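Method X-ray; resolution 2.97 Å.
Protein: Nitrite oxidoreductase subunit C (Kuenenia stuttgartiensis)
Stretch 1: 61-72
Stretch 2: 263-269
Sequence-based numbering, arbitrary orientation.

Stretch 1, residues 61-72: HITVGALEGAFK
Stretch 2 263-269: WTVVFCR

In nitrite oxidoreductase subunit C, residues 61-72 lead from an extended segment into a short helix that packs across the strand formed by residues 263-269. The helix and strand axes approach to 9.5 Å and lie nearly perpendicular, with 84° between their N-to-C directions. The two stretches, at least 195 residues apart in sequence where they touch, bury 294 Å² in total. No hydrogen bond links them, and the contact rests on side-chain packing.

His61 (phi/psi -64/92, chi1 t), which is poorly ordered, lies out of reach of the strand. Ile62 follows in an extended conformation (-67/137) with its CA-to-CB bond directed toward the strand. Ile62 CA is 9.2 Å from Cys268 CA, a separation bridged by a side chain with chi1 p and chi2 t, which brings Ile62 CD1 to 4.0 Å from Cys268 CB. The Cys268 side chain is in the t rotamer. Thr63 (-136/153, chi1 p) points away, but Thr63 O accepts weak hydrogen bonds from Ala66 N at 2.9 Å and from Leu67 N at 3.3 Å.

Val64 has phi/psi -52/-39, and here the stretches draw closer, with Val64 CA 6.8 Å from Val266 CA. Val64, chi1 t, points toward the strand; Val64 CG1 lies 3.5 Å from Thr264 CG2 and 4.3 Å from Val266 CG1, so one methyl meets two strand residues. Thr264 and Val266 both have chi1 m, at -56° and -44°. The CA-to-CB bonds of Thr264, Val266 and Cys268 point toward residues 61-72, whereas those of the intervening Val265 and Phe267 point away, as expected of an extended strand; along residues 263-269 phi ranges from -157° to -101° and psi from 114° to 148°.

Gly65 and Ala66 do not touch the strand. Leu67 (-95/-9; chi1 m, chi2 t) returns to the contact, placing Leu67 CD1 3.7 Å from Val266 CG2. The CA-to-CB bond of Glu68 lies sideways, with chi1 and chi2 both t, and Gly69 and Ala70 are out of reach. One turn beyond Leu67, Phe71 (-66/-22; chi1 -77°, chi2 -81°) again points toward the strand, its backbone held by a hydrogen bond from Phe71 N to Leu67 O of 3.1 Å. Phe71 CE2 approaches Val266 CG1 obliquely at 4.4 Å. Val266 is thus the common partner of Val64, Leu67 and Phe71, and has the largest covered area in the contact. Lys72 extends beyond reach of the strand.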

# COMPACT_ATOMS: atom_id res chain seq x y z
N HIS C 61 37.67 4.80 41.31
CA HIS C 61 36.22 4.66 41.23
C HIS C 61 35.54 5.05 42.54
O HIS C 61 35.38 4.21 43.43
CB HIS C 61 35.89 3.21 40.86
CG HIS C 61 34.43 2.95 40.67
ND1 HIS C 61 33.70 3.53 39.65
CD2 HIS C 61 33.56 2.16 41.35
CE1 HIS C 61 32.45 3.11 39.72
NE2 HIS C 61 32.34 2.28 40.74
N ILE C 62 35.13 6.32 42.68
CA ILE C 62 34.41 6.73 43.88
C ILE C 62 33.04 6.06 43.92
O ILE C 62 32.34 5.95 42.90
CB ILE C 62 34.29 8.26 43.98
CG1 ILE C 62 33.37 8.82 42.89
CG2 ILE C 62 35.67 8.91 43.91
CD1 ILE C 62 32.93 10.25 43.15
N THR C 63 32.65 5.58 45.10
CA THR C 63 31.34 4.99 45.33
C THR C 63 30.80 5.51 46.65
O THR C 63 31.56 5.89 47.54
CB THR C 63 31.38 3.45 45.35
OG1 THR C 63 32.50 3.00 46.11
CG2 THR C 63 31.47 2.90 43.93
N VAL C 64 29.47 5.54 46.75
CA VAL C 64 28.81 6.03 47.96
C VAL C 64 29.34 5.33 49.20
O VAL C 64 29.52 5.94 50.26
CB VAL C 64 27.28 5.87 47.84
CG1 VAL C 64 26.58 6.63 48.94
CG2 VAL C 64 26.82 6.34 46.48
N GLY C 65 29.60 4.02 49.09
CA GLY C 65 30.14 3.29 50.22
C GLY C 65 31.52 3.77 50.62
O GLY C 65 31.85 3.83 51.81
N ALA C 66 32.35 4.12 49.63
CA ALA C 66 33.71 4.56 49.93
C ALA C 66 33.71 5.85 50.74
O ALA C 66 34.65 6.10 51.51
CB ALA C 66 34.49 4.75 48.63
N LEU C 67 32.69 6.69 50.57
CA LEU C 67 32.59 7.95 51.29
C LEU C 67 31.74 7.86 52.55
O LEU C 67 31.70 8.83 53.32
CB LEU C 67 32.01 9.04 50.36
CG LEU C 67 32.90 9.39 49.17
CD1 LEU C 67 32.19 10.36 48.24
CD2 LEU C 67 34.22 9.96 49.64
N GLU C 68 31.05 6.73 52.77
CA GLU C 68 30.15 6.61 53.92
C GLU C 68 30.89 6.81 55.23
O GLU C 68 30.37 7.46 56.15
CB GLU C 68 29.45 5.25 53.89
CG GLU C 68 28.56 5.00 55.10
CD GLU C 68 27.83 3.67 55.02
OE1 GLU C 68 27.97 2.98 53.99
OE2 GLU C 68 27.12 3.33 55.98
N GLY C 69 32.09 6.26 55.35
CA GLY C 69 32.86 6.43 56.58
C GLY C 69 33.20 7.89 56.85
O GLY C 69 33.21 8.32 58.00
N ALA C 70 33.49 8.65 55.80
CA ALA C 70 33.83 10.06 55.97
C ALA C 70 32.63 10.88 56.42
O ALA C 70 32.70 11.62 57.41
CB ALA C 70 34.40 10.62 54.67
N PHE C 71 31.50 10.77 55.71
CA PHE C 71 30.33 11.58 56.03
C PHE C 71 29.73 11.25 57.38
O PHE C 71 29.02 12.08 57.96
CB PHE C 71 29.25 11.41 54.95
CG PHE C 71 29.53 12.18 53.69
CD1 PHE C 71 29.23 13.53 53.61
CD2 PHE C 71 30.09 11.55 52.59
CE1 PHE C 71 29.49 14.24 52.45
CE2 PHE C 71 30.35 12.25 51.43
CZ PHE C 71 30.04 13.60 51.36
N LYS C 72 29.99 10.05 57.91
CA LYS C 72 29.48 9.67 59.22
C LYS C 72 30.01 10.60 60.31
O LYS C 72 29.34 10.81 61.32
CB LYS C 72 29.85 8.22 59.52
CG LYS C 72 29.24 7.64 60.78
CD LYS C 72 29.06 6.14 60.62
CE LYS C 72 28.98 5.43 61.97
NZ LYS C 72 30.11 4.47 62.13
N TRP C 263 17.16 7.01 48.40
CA TRP C 263 18.25 7.43 47.53
C TRP C 263 19.36 8.04 48.36
O TRP C 263 19.11 8.78 49.31
CB TRP C 263 17.77 8.45 46.49
CG TRP C 263 17.18 7.86 45.26
CD1 TRP C 263 15.86 7.83 44.92
CD2 TRP C 263 17.88 7.22 44.19
NE1 TRP C 263 15.69 7.20 43.71
CE2 TRP C 263 16.92 6.82 43.24
CE3 TRP C 263 19.23 6.94 43.94
CZ2 TRP C 263 17.26 6.16 42.06
CZ3 TRP C 263 19.57 6.28 42.77
CH2 TRP C 263 18.59 5.90 41.84
N THR C 264 20.61 7.74 47.98
CA THR C 264 21.78 8.40 48.55
C THR C 264 22.66 8.83 47.39
O THR C 264 23.20 7.98 46.67
CB THR C 264 22.54 7.49 49.52
OG1 THR C 264 21.65 7.02 50.54
CG2 THR C 264 23.68 8.25 50.17
N VAL C 265 22.80 10.14 47.21
CA VAL C 265 23.59 10.70 46.12
C VAL C 265 24.64 11.61 46.73
O VAL C 265 24.36 12.37 47.66
CB VAL C 265 22.70 11.48 45.13
CG1 VAL C 265 23.54 12.12 44.03
CG2 VAL C 265 21.63 10.58 44.55
N VAL C 266 25.86 11.54 46.21
CA VAL C 266 26.92 12.45 46.60
C VAL C 266 27.44 13.17 45.36
O VAL C 266 27.60 12.56 44.30
CB VAL C 266 28.07 11.75 47.37
CG1 VAL C 266 27.51 10.78 48.40
CG2 VAL C 266 29.03 11.05 46.44
N PHE C 267 27.67 14.46 45.51
CA PHE C 267 28.20 15.30 44.45
C PHE C 267 29.68 15.52 44.68
O PHE C 267 30.12 15.71 45.82
CB PHE C 267 27.47 16.65 44.40
CG PHE C 267 26.03 16.56 44.00
CD1 PHE C 267 25.65 16.71 42.67
CD2 PHE C 267 25.05 16.33 44.94
CE1 PHE C 267 24.32 16.63 42.30
CE2 PHE C 267 23.71 16.25 44.58
CZ PHE C 267 23.35 16.40 43.26
N CYS C 268 30.46 15.48 43.60
CA CYS C 268 31.90 15.60 43.68
C CYS C 268 32.37 16.66 42.69
O CYS C 268 32.04 16.60 41.51
CB CYS C 268 32.57 14.25 43.39
SG CYS C 268 34.37 14.26 43.43
N ARG C 269 33.15 17.62 43.20
CA ARG C 269 33.69 18.71 42.40
C ARG C 269 34.93 19.23 43.09
O ARG C 269 35.02 19.21 44.32
CB ARG C 269 32.66 19.84 42.24
CG ARG C 269 32.52 20.47 40.86
CD ARG C 269 33.58 21.54 40.56
NE ARG C 269 33.75 22.54 41.61
CZ ARG C 269 33.08 23.69 41.68
NH1 ARG C 269 33.33 24.54 42.67
NH2 ARG C 269 32.15 23.99 40.78